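Local coordinates for crystal protein (Bacillus thuringiensis serovar dakota, PDB 2ZTB) that is parasporin-2, a toxin, here in its proteolytically activated form, that recognizes cancer cells and probably kills them by forming pores, at residues F46-T54 with G193-K201; V71-V81 with L174-D184. One frame throughout, in Å; residues are numbered along the deposited sequence.

Contact 1 of 2, residues F46-T54 with G193-K201; sequences FNAVKPPIT and GYFGANFPK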
# COMPACT_ATOMS: atom_id res chain seq x y z
N PHE A 46 -8.66 25.13 -22.23
CA PHE A 46 -9.18 25.80 -23.42
C PHE A 46 -9.05 27.33 -23.33
O PHE A 46 -8.14 27.82 -22.66
CB PHE A 46 -10.62 25.34 -23.76
CG PHE A 46 -10.82 23.85 -23.67
CD1 PHE A 46 -11.55 23.30 -22.62
CD2 PHE A 46 -10.27 22.99 -24.63
CE1 PHE A 46 -11.73 21.92 -22.52
CE2 PHE A 46 -10.46 21.61 -24.53
CZ PHE A 46 -11.19 21.08 -23.47
N ASN A 47 -9.94 28.07 -23.99
CA ASN A 47 -9.87 29.54 -24.04
C ASN A 47 -10.45 30.19 -22.78
O ASN A 47 -11.57 30.71 -22.78
CB ASN A 47 -10.58 30.05 -25.31
CG ASN A 47 -10.50 31.57 -25.48
OD1 ASN A 47 -9.60 32.23 -24.96
ND2 ASN A 47 -11.45 32.12 -26.23
N ALA A 48 -9.66 30.17 -21.71
CA ALA A 48 -10.15 30.54 -20.38
C ALA A 48 -9.70 31.90 -19.83
O ALA A 48 -8.67 32.45 -20.23
CB ALA A 48 -9.82 29.45 -19.39
N VAL A 49 -10.51 32.44 -18.92
CA VAL A 49 -10.16 33.62 -18.14
C VAL A 49 -9.09 33.26 -17.10
O VAL A 49 -9.18 32.22 -16.45
CB VAL A 49 -11.42 34.22 -17.44
CG1 VAL A 49 -11.04 35.15 -16.30
CG2 VAL A 49 -12.29 34.94 -18.46
N LYS A 50 -8.08 34.12 -16.99
CA LYS A 50 -7.04 34.03 -15.96
C LYS A 50 -7.10 35.23 -15.01
O LYS A 50 -7.32 36.35 -15.46
CB LYS A 50 -5.64 33.98 -16.60
CG LYS A 50 -5.23 32.63 -17.16
CD LYS A 50 -5.19 32.64 -18.68
CE LYS A 50 -4.62 31.33 -19.22
NZ LYS A 50 -5.64 30.24 -19.22
N PRO A 51 -6.89 35.01 -13.69
CA PRO A 51 -6.73 33.70 -13.04
C PRO A 51 -8.03 32.89 -13.04
O PRO A 51 -9.12 33.46 -13.19
CB PRO A 51 -6.30 34.07 -11.60
CG PRO A 51 -6.74 35.46 -11.39
CD PRO A 51 -6.78 36.13 -12.74
N PRO A 52 -7.93 31.55 -12.89
CA PRO A 52 -9.10 30.68 -12.90
C PRO A 52 -10.25 31.25 -12.06
O PRO A 52 -10.05 31.62 -10.91
CB PRO A 52 -8.58 29.36 -12.30
CG PRO A 52 -7.17 29.64 -11.84
CD PRO A 52 -6.69 30.77 -12.69
N ILE A 53 -11.44 31.32 -12.67
CA ILE A 53 -12.62 31.91 -12.02
C ILE A 53 -13.01 31.12 -10.77
O ILE A 53 -13.74 31.61 -9.91
CB ILE A 53 -13.81 32.05 -13.00
CG1 ILE A 53 -14.23 30.67 -13.55
CG2 ILE A 53 -13.45 33.04 -14.12
CD1 ILE A 53 -15.55 30.65 -14.28
N THR A 54 -12.51 29.89 -10.68
CA THR A 54 -12.78 29.03 -9.55
C THR A 54 -12.04 29.51 -8.30
O THR A 54 -12.57 29.44 -7.19
CB THR A 54 -12.39 27.58 -9.86
OG1 THR A 54 -11.24 27.57 -10.72
CG2 THR A 54 -13.55 26.86 -10.56
N GLY A 193 -17.21 19.23 -4.76
CA GLY A 193 -16.83 20.59 -5.14
C GLY A 193 -17.25 20.95 -6.55
O GLY A 193 -18.17 20.36 -7.10
N TYR A 194 -16.54 21.90 -7.17
CA TYR A 194 -17.05 22.57 -8.37
C TYR A 194 -16.05 22.68 -9.51
O TYR A 194 -14.83 22.67 -9.28
CB TYR A 194 -17.59 23.97 -8.02
CG TYR A 194 -18.62 23.97 -6.91
CD1 TYR A 194 -18.23 23.93 -5.57
CD2 TYR A 194 -19.99 24.01 -7.20
CE1 TYR A 194 -19.15 23.91 -4.54
CE2 TYR A 194 -20.94 24.00 -6.17
CZ TYR A 194 -20.51 23.94 -4.84
OH TYR A 194 -21.41 23.94 -3.80
N PHE A 195 -16.60 22.78 -10.72
CA PHE A 195 -15.88 23.24 -11.91
C PHE A 195 -16.45 24.59 -12.36
O PHE A 195 -17.62 24.91 -12.08
CB PHE A 195 -16.04 22.26 -13.04
CG PHE A 195 -15.18 21.02 -12.93
CD1 PHE A 195 -15.50 20.01 -12.05
CD2 PHE A 195 -14.08 20.86 -13.76
CE1 PHE A 195 -14.72 18.87 -11.95
CE2 PHE A 195 -13.30 19.72 -13.68
CZ PHE A 195 -13.62 18.71 -12.78
N GLY A 196 -15.63 25.36 -13.07
CA GLY A 196 -16.03 26.68 -13.59
C GLY A 196 -16.01 26.66 -15.11
O GLY A 196 -15.33 25.83 -15.71
N ALA A 197 -16.77 27.55 -15.73
CA ALA A 197 -16.73 27.72 -17.18
C ALA A 197 -16.97 29.17 -17.53
O ALA A 197 -17.79 29.84 -16.89
CB ALA A 197 -17.76 26.82 -17.88
N ASN A 198 -16.25 29.66 -18.53
CA ASN A 198 -16.51 31.00 -19.07
C ASN A 198 -17.05 30.95 -20.48
O ASN A 198 -16.51 30.24 -21.34
CB ASN A 198 -15.29 31.92 -18.97
CG ASN A 198 -14.09 31.40 -19.75
OD1 ASN A 198 -13.37 30.51 -19.29
ND2 ASN A 198 -13.86 31.96 -20.94
N PHE A 199 -18.11 31.71 -20.73
CA PHE A 199 -18.84 31.64 -21.97
C PHE A 199 -18.57 32.86 -22.86
O PHE A 199 -18.18 33.92 -22.34
CB PHE A 199 -20.34 31.44 -21.66
CG PHE A 199 -20.63 30.12 -21.01
CD1 PHE A 199 -20.43 29.95 -19.62
CD2 PHE A 199 -21.06 29.04 -21.76
CE1 PHE A 199 -20.66 28.71 -19.00
CE2 PHE A 199 -21.31 27.79 -21.15
CZ PHE A 199 -21.09 27.63 -19.77
N PRO A 200 -18.74 32.70 -24.20
CA PRO A 200 -18.60 33.79 -25.17
C PRO A 200 -19.70 34.85 -25.05
O PRO A 200 -19.46 36.02 -25.38
CB PRO A 200 -18.69 33.07 -26.53
CG PRO A 200 -19.46 31.84 -26.25
CD PRO A 200 -19.04 31.41 -24.87
N LYS A 201 -20.89 34.45 -24.61
CA LYS A 201 -21.99 35.38 -24.33
C LYS A 201 -22.62 35.12 -22.94
O LYS A 201 -22.24 34.17 -22.26
CB LYS A 201 -23.04 35.31 -25.43
CG LYS A 201 -23.63 33.94 -25.62
CD LYS A 201 -24.46 33.92 -26.85
CE LYS A 201 -25.30 32.69 -26.91
NZ LYS A 201 -26.08 32.65 -28.20
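The polar part of this contact centres on the Asn198 amide, which reaches from segment 193-201 into the loop 47-49. Asn198 ND2 donates to Asn47 O at 3.2 Å. The bond is nearly straight (170°), meets a lone pair in the carbonyl plane, and lies close to the plane of the Asn198 amide. Asn198 OD1 accepts a weak bond from Val49 N at 3.5 Å. These two bonds, one weak, grip main-chain atoms two residues apart and probably limit the rotation of the amide. With CG between the backbone N and carbonyl carbon (chi1 61°), the Asn198 amide stands where both its ends meet the 47-49 backbone. The loop offers its carbonyl from an inverse gamma turn centred on Asn47. Val49 CG2 packs obliquely against the amide, 4.2 Å from Asn198 CG.

The strand belongs to the antiparallel sheet at one end of this elongated beta-rich toxin. The loop, followed by short helix 53-56 with Pro52 as its N-cap residue, lies against one face of it. Helix 20-31 packs Phe27 against Phe195 and Ala197, whose side chains point away from the loop.

At the helix start, methyl groups lie on bare strand backbone. Ile53 CD1 rests 3.5 Å from Ala197 O. Thr54 CG2 is 3.6 Å from Gly196 N, while Thr54 OG1 bonds to Asn41 O. Gly196, lacking a side chain, lets both come close. Phe212 touches both side chains.

Contact 2 of 2, residues V71-V81 with L174-D184; sequences VNRPTDINPNV and LTAKIAKESAD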
# COMPACT_ATOMS: atom_id res chain seq x y z
N VAL A 71 -9.11 -6.41 5.64
CA VAL A 71 -9.65 -7.77 5.61
C VAL A 71 -8.47 -8.72 5.66
O VAL A 71 -7.62 -8.68 4.78
CB VAL A 71 -10.51 -8.05 4.35
CG1 VAL A 71 -11.13 -9.44 4.41
CG2 VAL A 71 -11.60 -7.01 4.19
N ASN A 72 -8.43 -9.54 6.70
CA ASN A 72 -7.42 -10.59 6.86
C ASN A 72 -7.46 -11.62 5.74
O ASN A 72 -8.52 -12.11 5.36
CB ASN A 72 -7.63 -11.32 8.19
CG ASN A 72 -6.86 -10.69 9.34
OD1 ASN A 72 -5.81 -10.08 9.15
ND2 ASN A 72 -7.37 -10.88 10.56
N ARG A 73 -6.28 -11.97 5.24
CA ARG A 73 -6.10 -13.07 4.30
C ARG A 73 -5.61 -14.28 5.08
O ARG A 73 -4.97 -14.10 6.11
CB ARG A 73 -5.08 -12.68 3.23
CG ARG A 73 -5.52 -11.55 2.34
CD ARG A 73 -6.29 -12.06 1.13
NE ARG A 73 -7.19 -13.17 1.45
CZ ARG A 73 -8.11 -13.67 0.63
NH1 ARG A 73 -8.27 -13.17 -0.59
NH2 ARG A 73 -8.88 -14.68 1.04
N PRO A 74 -5.90 -15.51 4.60
CA PRO A 74 -5.33 -16.68 5.29
C PRO A 74 -3.82 -16.60 5.38
O PRO A 74 -3.17 -16.16 4.42
CB PRO A 74 -5.75 -17.86 4.41
CG PRO A 74 -7.01 -17.38 3.73
CD PRO A 74 -6.76 -15.91 3.47
N THR A 75 -3.28 -16.98 6.54
CA THR A 75 -1.84 -16.99 6.81
C THR A 75 -1.20 -18.23 6.18
O THR A 75 -1.68 -19.35 6.36
CB THR A 75 -1.60 -17.02 8.35
OG1 THR A 75 -1.96 -15.76 8.93
CG2 THR A 75 -0.13 -17.37 8.71
N ASP A 76 -0.12 -18.03 5.43
CA ASP A 76 0.61 -19.17 4.85
C ASP A 76 1.84 -19.51 5.68
O ASP A 76 2.68 -18.65 5.94
CB ASP A 76 0.95 -18.93 3.36
CG ASP A 76 -0.28 -19.11 2.44
OD1 ASP A 76 -0.96 -20.16 2.54
OD2 ASP A 76 -0.56 -18.21 1.62
N ILE A 77 1.91 -20.77 6.10
CA ILE A 77 2.98 -21.23 6.98
C ILE A 77 3.90 -22.25 6.29
O ILE A 77 3.48 -23.38 5.98
CB ILE A 77 2.42 -21.79 8.32
CG1 ILE A 77 1.67 -20.69 9.09
CG2 ILE A 77 3.55 -22.39 9.17
CD1 ILE A 77 0.76 -21.19 10.20
N ASN A 78 5.14 -21.83 6.04
CA ASN A 78 6.23 -22.69 5.59
C ASN A 78 6.76 -23.49 6.79
O ASN A 78 7.52 -22.96 7.61
CB ASN A 78 7.34 -21.81 4.98
CG ASN A 78 8.51 -22.60 4.40
OD1 ASN A 78 8.73 -23.78 4.71
ND2 ASN A 78 9.29 -21.94 3.54
N PRO A 79 6.36 -24.78 6.89
CA PRO A 79 6.47 -25.58 8.12
C PRO A 79 7.86 -26.02 8.55
O PRO A 79 8.00 -26.54 9.66
CB PRO A 79 5.62 -26.81 7.80
CG PRO A 79 5.73 -26.96 6.34
CD PRO A 79 5.79 -25.57 5.79
N ASN A 80 8.87 -25.84 7.70
CA ASN A 80 10.25 -26.25 8.05
C ASN A 80 11.25 -25.47 7.24
O ASN A 80 11.16 -25.41 6.01
CB ASN A 80 10.48 -27.74 7.82
CG ASN A 80 10.51 -28.55 9.11
OD1 ASN A 80 11.43 -28.40 9.93
ND2 ASN A 80 9.53 -29.44 9.27
N VAL A 81 12.20 -24.85 7.94
CA VAL A 81 13.24 -24.05 7.32
C VAL A 81 14.45 -24.20 8.24
O VAL A 81 14.34 -23.99 9.44
CB VAL A 81 12.80 -22.57 7.20
CG1 VAL A 81 13.99 -21.64 7.04
CG2 VAL A 81 11.88 -22.41 6.04
N LEU A 174 19.16 -25.79 13.60
CA LEU A 174 18.20 -24.85 14.14
C LEU A 174 17.14 -24.66 13.07
O LEU A 174 17.44 -24.27 11.94
CB LEU A 174 18.86 -23.52 14.52
CG LEU A 174 17.94 -22.43 15.11
CD1 LEU A 174 17.36 -22.83 16.45
CD2 LEU A 174 18.70 -21.14 15.24
N THR A 175 15.89 -24.94 13.42
CA THR A 175 14.81 -24.85 12.45
C THR A 175 13.72 -23.89 12.91
O THR A 175 13.59 -23.63 14.10
CB THR A 175 14.18 -26.22 12.16
OG1 THR A 175 13.35 -26.61 13.26
CG2 THR A 175 15.26 -27.29 11.89
N ALA A 176 12.95 -23.38 11.96
CA ALA A 176 11.84 -22.50 12.24
C ALA A 176 10.69 -22.69 11.25
O ALA A 176 10.83 -23.37 10.23
CB ALA A 176 12.31 -21.04 12.25
N LYS A 177 9.53 -22.14 11.59
CA LYS A 177 8.45 -21.97 10.64
C LYS A 177 8.50 -20.52 10.14
O LYS A 177 8.97 -19.62 10.84
CB LYS A 177 7.09 -22.28 11.25
CG LYS A 177 6.91 -23.72 11.72
CD LYS A 177 5.50 -23.94 12.24
CE LYS A 177 5.26 -25.36 12.71
NZ LYS A 177 5.86 -25.68 14.05
N ILE A 178 8.03 -20.31 8.91
CA ILE A 178 7.87 -18.98 8.38
C ILE A 178 6.38 -18.71 8.21
O ILE A 178 5.65 -19.53 7.65
CB ILE A 178 8.63 -18.79 7.05
CG1 ILE A 178 10.14 -19.01 7.25
CG2 ILE A 178 8.36 -17.41 6.46
CD1 ILE A 178 10.93 -19.01 5.92
N ALA A 179 5.94 -17.56 8.72
CA ALA A 179 4.57 -17.09 8.53
C ALA A 179 4.56 -15.94 7.53
O ALA A 179 5.25 -14.93 7.73
CB ALA A 179 3.96 -16.64 9.85
N LYS A 180 3.80 -16.11 6.45
CA LYS A 180 3.44 -15.00 5.60
C LYS A 180 2.04 -14.57 6.01
O LYS A 180 1.04 -15.26 5.73
CB LYS A 180 3.50 -15.35 4.10
CG LYS A 180 2.99 -14.22 3.20
CD LYS A 180 2.26 -14.74 1.93
CE LYS A 180 1.24 -13.70 1.46
NZ LYS A 180 0.81 -13.88 0.03
N GLU A 181 1.98 -13.45 6.70
CA GLU A 181 0.70 -12.90 7.15
C GLU A 181 0.35 -11.70 6.29
O GLU A 181 1.24 -10.93 5.88
CB GLU A 181 0.77 -12.50 8.61
CG GLU A 181 0.99 -13.66 9.58
CD GLU A 181 1.16 -13.17 10.99
OE1 GLU A 181 2.19 -12.52 11.25
OE2 GLU A 181 0.26 -13.41 11.82
N SER A 182 -0.93 -11.55 5.99
CA SER A 182 -1.36 -10.40 5.22
C SER A 182 -2.81 -10.00 5.43
O SER A 182 -3.63 -10.79 5.88
CB SER A 182 -1.06 -10.58 3.72
OG SER A 182 -1.83 -11.64 3.21
N ALA A 183 -3.09 -8.75 5.09
CA ALA A 183 -4.43 -8.23 5.06
C ALA A 183 -4.58 -7.35 3.83
O ALA A 183 -3.71 -6.53 3.54
CB ALA A 183 -4.71 -7.42 6.32
N ASP A 184 -5.66 -7.55 3.10
CA ASP A 184 -6.08 -6.58 2.08
C ASP A 184 -6.75 -5.39 2.72
O ASP A 184 -7.38 -5.51 3.78
CB ASP A 184 -7.04 -7.22 1.06
CG ASP A 184 -6.36 -8.24 0.19
OD1 ASP A 184 -5.14 -8.11 -0.04
OD2 ASP A 184 -7.04 -9.17 -0.27
O HOH W 1 -1.28 -14.30 4.04
O HOH W 2 -1.40 -15.31 11.43
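Val81 and Ile178 meet through their methyl groups, with Val81 CG2 3.5 Å from Ile178 CD1. The two side chains cross at about a right angle. Ile178 also lies alongside Asn78, the two CB atoms 3.9 Å apart. Ile178 CG1 is anti to the carbonyl carbon (chi1 -61°), and its CD1 end extends to Val81. On the other face, Ile77 CG2 crosses the Lys177 chain at CD, 4.0 Å away.

Near the other end, Arg73 bends at chi2 and chi3, and its CD comes 3.3 Å from Asp184 OD2. The guanidinium and carboxylate planes are 78° apart. Arg73 NH1 stays 4.2 Å from Asp184 OD2, beyond a salt bridge; Asp184 OD1 bonds to Thr229 OG1.

The backbone pairing places Asn78 across from Ile178; Val81, Ile77 and Arg73 reach their partners diagonally, from neighbouring rungs. Asp76 with Lys180 and Asn78 with Ile178 are hydrogen-bonded pairs, and Ile77 with Ala179 is the non-hydrogen-bonded pair between them. Val71 with Asp184 begins a separate ladder, the register shifting by one between Asn72 and Asp76. Arg73 N still bonds to Ser182 O within the interruption, and two waters add links: one joins Pro74 O, Lys180 O and Ser182 OG, the other Thr75 OG1 and Glu181 OE2. Glu181 is also held by backbone N atoms of Ile134 and Gly135.

Strands 61-90 and 168-199 are neighbours in the toxin's curled antiparallel sheet. Strand 223-247 flanks 174-184 on its other edge, with Lys177 NZ salt-bridged to Asp237. Over Glu181 and Ala183 lies the hairpin 126-142, probably membrane-inserting as in aerolysin-type toxins.

The two contacts lie on opposite sides of the chain's centre, with their own centres 55 Å apart and nearest atoms about 28 Å apart. They share strand 168-199, which runs from contact 2 to contact 1. Along the chain the order is 46-54, 71-81, 174-184, 193-201, so contact 2 falls within the span bounded by contact 1. Helix 53-56 leads into strand 61-90, the sheet neighbour of strand 168-199. One long strand, interrupted by a bulge or short loop, thus runs from the extended beta region to the end bearing the helices. This elongated, strand-rich build is consistent with that of beta-pore-forming toxins.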